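Local coordinates for oligopeptide-binding protein oppA (Lactococcus lactis, PDB 3DRF), which captures oligopeptides as the receptor of the OppABCDF ABC transporter, which takes up peptides and is needed for growth in milk, at residues A[89-92]-A[97-100]; A[158-163]-A[169-174]. All coordinates share one frame; numbering follows the deposited sequence.

Contact 1 of 2, residues A[89-92]-A[97-100]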
loop_
_atom_site.group_PDB
_atom_site.type_symbol
_atom_site.label_atom_id
_atom_site.label_comp_id
_atom_site.label_asym_id
_atom_site.label_seq_id
_atom_site.Cartn_x
_atom_site.Cartn_y
_atom_site.Cartn_z
ATOM N N VAL A 89 -0.504 -23.360 -2.497
ATOM C CA VAL A 89 0.457 -23.100 -3.557
ATOM C C VAL A 89 1.691 -23.996 -3.322
ATOM O O VAL A 89 2.161 -24.139 -2.223
ATOM C CB VAL A 89 0.762 -21.609 -3.692
ATOM C CG1 VAL A 89 1.374 -21.058 -2.386
ATOM C CG2 VAL A 89 1.719 -21.375 -4.870
ATOM N N ALA A 90 2.163 -24.601 -4.389
ATOM C CA ALA A 90 3.405 -25.407 -4.402
ATOM C C ALA A 90 4.395 -24.833 -5.406
ATOM O O ALA A 90 4.088 -24.656 -6.547
ATOM C CB ALA A 90 3.089 -26.815 -4.798
ATOM N N LEU A 91 5.603 -24.551 -4.969
ATOM C CA LEU A 91 6.687 -24.093 -5.837
ATOM C C LEU A 91 7.511 -25.251 -6.349
ATOM O O LEU A 91 7.853 -26.101 -5.603
ATOM C CB LEU A 91 7.597 -23.103 -5.061
ATOM C CG LEU A 91 6.894 -21.907 -4.361
ATOM C CD1 LEU A 91 7.939 -21.061 -3.676
ATOM C CD2 LEU A 91 6.123 -21.022 -5.413
ATOM N N ASP A 92 7.828 -25.256 -7.615
ATOM C CA ASP A 92 8.801 -26.184 -8.211
ATOM C C ASP A 92 9.916 -25.370 -8.834
ATOM O O ASP A 92 9.803 -24.816 -9.855
ATOM C CB ASP A 92 8.105 -27.086 -9.244
ATOM C CG ASP A 92 9.046 -28.048 -9.926
ATOM O OD1 ASP A 92 10.239 -27.929 -9.879
ATOM O OD2 ASP A 92 8.476 -28.949 -10.544
ATOM N N THR A 97 8.002 -23.092 -11.625
ATOM C CA THR A 97 6.555 -22.916 -11.630
ATOM C C THR A 97 5.997 -22.764 -10.189
ATOM O O THR A 97 6.585 -23.124 -9.212
ATOM C CB THR A 97 5.826 -24.096 -12.338
ATOM O OG1 THR A 97 6.092 -25.279 -11.596
ATOM C CG2 THR A 97 6.356 -24.337 -13.760
ATOM N N ALA A 98 4.832 -22.131 -10.130
ATOM C CA ALA A 98 3.909 -22.192 -8.981
ATOM C C ALA A 98 2.637 -22.913 -9.463
ATOM O O ALA A 98 2.110 -22.621 -10.515
ATOM C CB ALA A 98 3.562 -20.786 -8.449
ATOM N N THR A 99 2.180 -23.850 -8.659
ATOM C CA THR A 99 0.944 -24.559 -8.930
ATOM C C THR A 99 -0.018 -24.263 -7.789
ATOM O O THR A 99 0.263 -24.568 -6.647
ATOM C CB THR A 99 1.191 -26.067 -9.037
ATOM O OG1 THR A 99 2.137 -26.303 -10.065
ATOM C CG2 THR A 99 -0.105 -26.793 -9.411
ATOM N N ILE A 100 -1.154 -23.668 -8.153
ATOM C CA ILE A 100 -2.179 -23.242 -7.200
ATOM C C ILE A 100 -3.331 -24.259 -7.277
ATOM O O ILE A 100 -3.831 -24.526 -8.328
ATOM C CB ILE A 100 -2.703 -21.790 -7.540
ATOM C CG1 ILE A 100 -1.629 -20.707 -7.340
ATOM C CG2 ILE A 100 -3.893 -21.467 -6.673
ATOM C CD1 ILE A 100 -0.611 -20.611 -8.475
HETATM O O HOH W 1 4.707 -25.906 -9.155
#
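The flat peptide groups of Ala-90 and Thr-99 meet edge to edge, N-H against C=O, where two antiparallel strands pair; apolar side chains line one side of the sheet and a hydrated row of small and polar ones the other. Residues 89-92 and 97-100 are the arms of a beta hairpin. Ala-90 and Thr-99 form a hydrogen-bonded pair, each N donating to the other's O at 3.0 Å. The second such pair, Asp-92 with Thr-97, sits next to the turn; its straighter bond runs from Asp-92 N to Thr-97 O (173°).

On the face of Val-89, Leu-91, Ala-98 and Ile-100, the short Ala-98 is met from two directions. Leu-91 CD2 comes within 4.0 Å of Ala-98 CB from the residue directly across, and Val-89 CG2 reaches the same methyl diagonally at 4.1 Å. That branch of Val-89 stands anti to its N, beside the carbonyl carbon, and also approaches Ile-100 CG1. Branched and long aliphatic residues suit this face because Phe-73 packs on Val-89, while Met-178 and Met-182 pack on Leu-91.

The face of Ala-90, Asp-92, Thr-97 and Thr-99 has a different chemistry. In Thr-97, chi1 of 63° sets OG1 between N and the carbonyl carbon and 3.6 Å from Asp-92 CB. The aspartate's OD1 turns instead to Ser-95 N within the turn, a role suited to a short acidic side chain. Alanine adds just a methyl to this side of the sheet. Ala-90 O accepts twice, from Thr-99 N and from water 1, which also bridges the two threonine hydroxyls, lying 2.9 Å from Thr-97 OG1 and 2.8 Å from Thr-99 OG1.

Contact 2 of 2, residues A[158-163]-A[169-174]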
loop_
_atom_site.group_PDB
_atom_site.type_symbol
_atom_site.label_atom_id
_atom_site.label_comp_id
_atom_site.label_asym_id
_atom_site.label_seq_id
_atom_site.Cartn_x
_atom_site.Cartn_y
_atom_site.Cartn_z
ATOM N N SER A 158 0.261 -16.796 -22.007
ATOM C CA SER A 158 0.796 -18.142 -22.351
ATOM C C SER A 158 1.326 -18.950 -21.141
ATOM O O SER A 158 1.192 -20.090 -21.099
ATOM C CB SER A 158 1.852 -18.045 -23.470
ATOM O OG SER A 158 3.013 -17.420 -22.997
ATOM N N GLY A 159 1.871 -18.231 -20.170
ATOM C CA GLY A 159 2.437 -18.831 -18.947
ATOM C C GLY A 159 1.451 -19.277 -17.903
ATOM O O GLY A 159 1.874 -19.804 -16.929
ATOM N N ILE A 160 0.177 -19.021 -18.105
ATOM C CA ILE A 160 -0.844 -19.514 -17.154
ATOM C C ILE A 160 -1.697 -20.573 -17.862
ATOM O O ILE A 160 -2.384 -20.254 -18.796
ATOM C CB ILE A 160 -1.699 -18.338 -16.664
ATOM C CG1 ILE A 160 -0.788 -17.311 -15.927
ATOM C CG2 ILE A 160 -2.811 -18.864 -15.750
ATOM C CD1 ILE A 160 -1.519 -16.080 -15.312
ATOM N N THR A 161 -1.651 -21.793 -17.340
ATOM C CA THR A 161 -2.395 -22.907 -17.923
ATOM C C THR A 161 -3.158 -23.664 -16.818
ATOM O O THR A 161 -2.976 -23.455 -15.634
ATOM C CB THR A 161 -1.449 -23.859 -18.729
ATOM O OG1 THR A 161 -0.424 -24.381 -17.860
ATOM C CG2 THR A 161 -0.802 -23.157 -19.950
ATOM N N PHE A 162 -4.021 -24.552 -17.291
ATOM C CA PHE A 162 -5.020 -25.192 -16.425
ATOM C C PHE A 162 -4.969 -26.714 -16.578
ATOM O O PHE A 162 -5.619 -27.260 -17.449
ATOM C CB PHE A 162 -6.426 -24.681 -16.756
ATOM C CG PHE A 162 -6.494 -23.159 -16.872
ATOM C CD1 PHE A 162 -6.264 -22.360 -15.774
ATOM C CD2 PHE A 162 -6.760 -22.548 -18.080
ATOM C CE1 PHE A 162 -6.372 -20.984 -15.868
ATOM C CE2 PHE A 162 -6.832 -21.172 -18.181
ATOM C CZ PHE A 162 -6.653 -20.408 -17.054
ATOM N N PRO A 163 -4.240 -27.388 -15.700
ATOM C CA PRO A 163 -4.088 -28.842 -15.811
ATOM C C PRO A 163 -5.402 -29.610 -15.733
ATOM O O PRO A 163 -5.406 -30.693 -16.224
ATOM C CB PRO A 163 -3.196 -29.190 -14.628
ATOM C CG PRO A 163 -2.430 -27.939 -14.296
ATOM C CD PRO A 163 -3.334 -26.805 -14.669
ATOM N N LYS A 169 -9.810 -26.863 -10.739
ATOM C CA LYS A 169 -9.351 -26.213 -9.499
ATOM C C LYS A 169 -7.832 -25.927 -9.469
ATOM O O LYS A 169 -7.345 -25.440 -8.508
ATOM C CB LYS A 169 -9.775 -27.097 -8.290
ATOM C CG LYS A 169 -11.280 -27.206 -8.070
ATOM C CD LYS A 169 -11.846 -25.928 -7.468
ATOM C CE LYS A 169 -13.402 -26.082 -7.316
ATOM N NZ LYS A 169 -13.942 -25.045 -6.399
ATOM N N VAL A 170 -7.159 -26.236 -10.564
ATOM C CA VAL A 170 -5.671 -26.161 -10.606
ATOM C C VAL A 170 -5.191 -25.169 -11.665
ATOM O O VAL A 170 -5.643 -25.138 -12.747
ATOM C CB VAL A 170 -5.048 -27.574 -10.872
ATOM C CG1 VAL A 170 -3.486 -27.527 -10.782
ATOM C CG2 VAL A 170 -5.636 -28.644 -9.896
ATOM N N ILE A 171 -4.234 -24.348 -11.257
ATOM C CA ILE A 171 -3.563 -23.400 -12.145
ATOM C C ILE A 171 -2.034 -23.559 -12.041
ATOM O O ILE A 171 -1.492 -23.569 -11.005
ATOM C CB ILE A 171 -3.908 -21.921 -11.788
ATOM C CG1 ILE A 171 -5.429 -21.769 -11.546
ATOM C CG2 ILE A 171 -3.479 -21.026 -12.998
ATOM C CD1 ILE A 171 -5.823 -21.765 -9.996
ATOM N N LYS A 172 -1.400 -23.697 -13.183
ATOM C CA LYS A 172 0.064 -23.690 -13.281
ATOM C C LYS A 172 0.521 -22.331 -13.804
ATOM O O LYS A 172 0.104 -21.884 -14.841
ATOM C CB LYS A 172 0.532 -24.758 -14.290
ATOM C CG LYS A 172 2.054 -24.851 -14.479
ATOM C CD LYS A 172 2.407 -25.883 -15.614
ATOM C CE LYS A 172 3.591 -25.363 -16.452
ATOM N NZ LYS A 172 3.959 -26.346 -17.544
ATOM N N VAL A 173 1.419 -21.704 -13.086
ATOM C CA VAL A 173 2.059 -20.427 -13.498
ATOM C C VAL A 173 3.552 -20.651 -13.775
ATOM O O VAL A 173 4.277 -21.106 -12.951
ATOM C CB VAL A 173 1.906 -19.340 -12.396
ATOM C CG1 VAL A 173 2.551 -18.012 -12.842
ATOM C CG2 VAL A 173 0.397 -19.202 -11.982
ATOM N N GLN A 174 3.949 -20.377 -15.001
ATOM C CA GLN A 174 5.328 -20.527 -15.468
ATOM C C GLN A 174 6.075 -19.208 -15.376
ATOM O O GLN A 174 5.735 -18.255 -16.020
ATOM C CB GLN A 174 5.322 -21.023 -16.942
ATOM C CG GLN A 174 6.722 -21.226 -17.533
ATOM C CD GLN A 174 7.456 -22.396 -16.876
ATOM O OE1 GLN A 174 7.055 -23.492 -17.065
ATOM N NE2 GLN A 174 8.499 -22.123 -16.108
HETATM O O HOH W 2 1.542 -26.175 -19.167
#
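The side chain of Lys-172 runs alongside that of Thr-161 on the same face of the hairpin. The lysine CB sits 3.7 Å from Thr-161 OG1, with Pro-163 CG a looser neighbour. With CG anti to the backbone N and the next bond also extended, CD passes 3.9 Å from Thr-161 OG1. A bend at chi3 (141°) then leads through CE to NZ, which donates to water 2 at 2.9 Å; the same water is hydrogen-bonded to Thr-161 OG1. A long, flexible side chain can thus cover its neighbour with methylenes and keep its ammonium group hydrated.

Beneath them Thr-161 and Lys-172 exchange two backbone hydrogen bonds, the hydrogen-bonded pair of a beta hairpin at the border of a four-stranded antiparallel sheet. Gly-159 O extends the pairing by accepting Gln-174 N at 2.9 Å; glycine suits the place, since a CB here would come tight against Gln-174 O. On the other face Ile-160 CG2 touches Ile-171 CG2 at 3.6 Å, beside Phe-162, and helix 116-127 packs on all three apolar residues. Toward the turn, Pro-163 crosses Val-170 at about a right angle, its CG 3.7 Å from Val-170 CG1.

From the N terminus, strand 87-92 leads through a four-residue turn into strand 97-102, and contact 1 closes that short loop. The chain then passes through helices 116-127 and 146-150 and their connecting loops before strand 160-161; contact 2 closes the next hairpin by pairing it with strand 170-174. The two hairpins follow in series, neither enclosing the other. They join through their second strands, Ala-98 O probably accepting from Val-173 N and Ile-100 N probably donating to Ile-171 O, which gives the antiparallel order 87-92, 97-102, 170-174, 160-161. Gln-174 NE2 also reaches Ser-95 O, linking the second hairpin to the turn of the first.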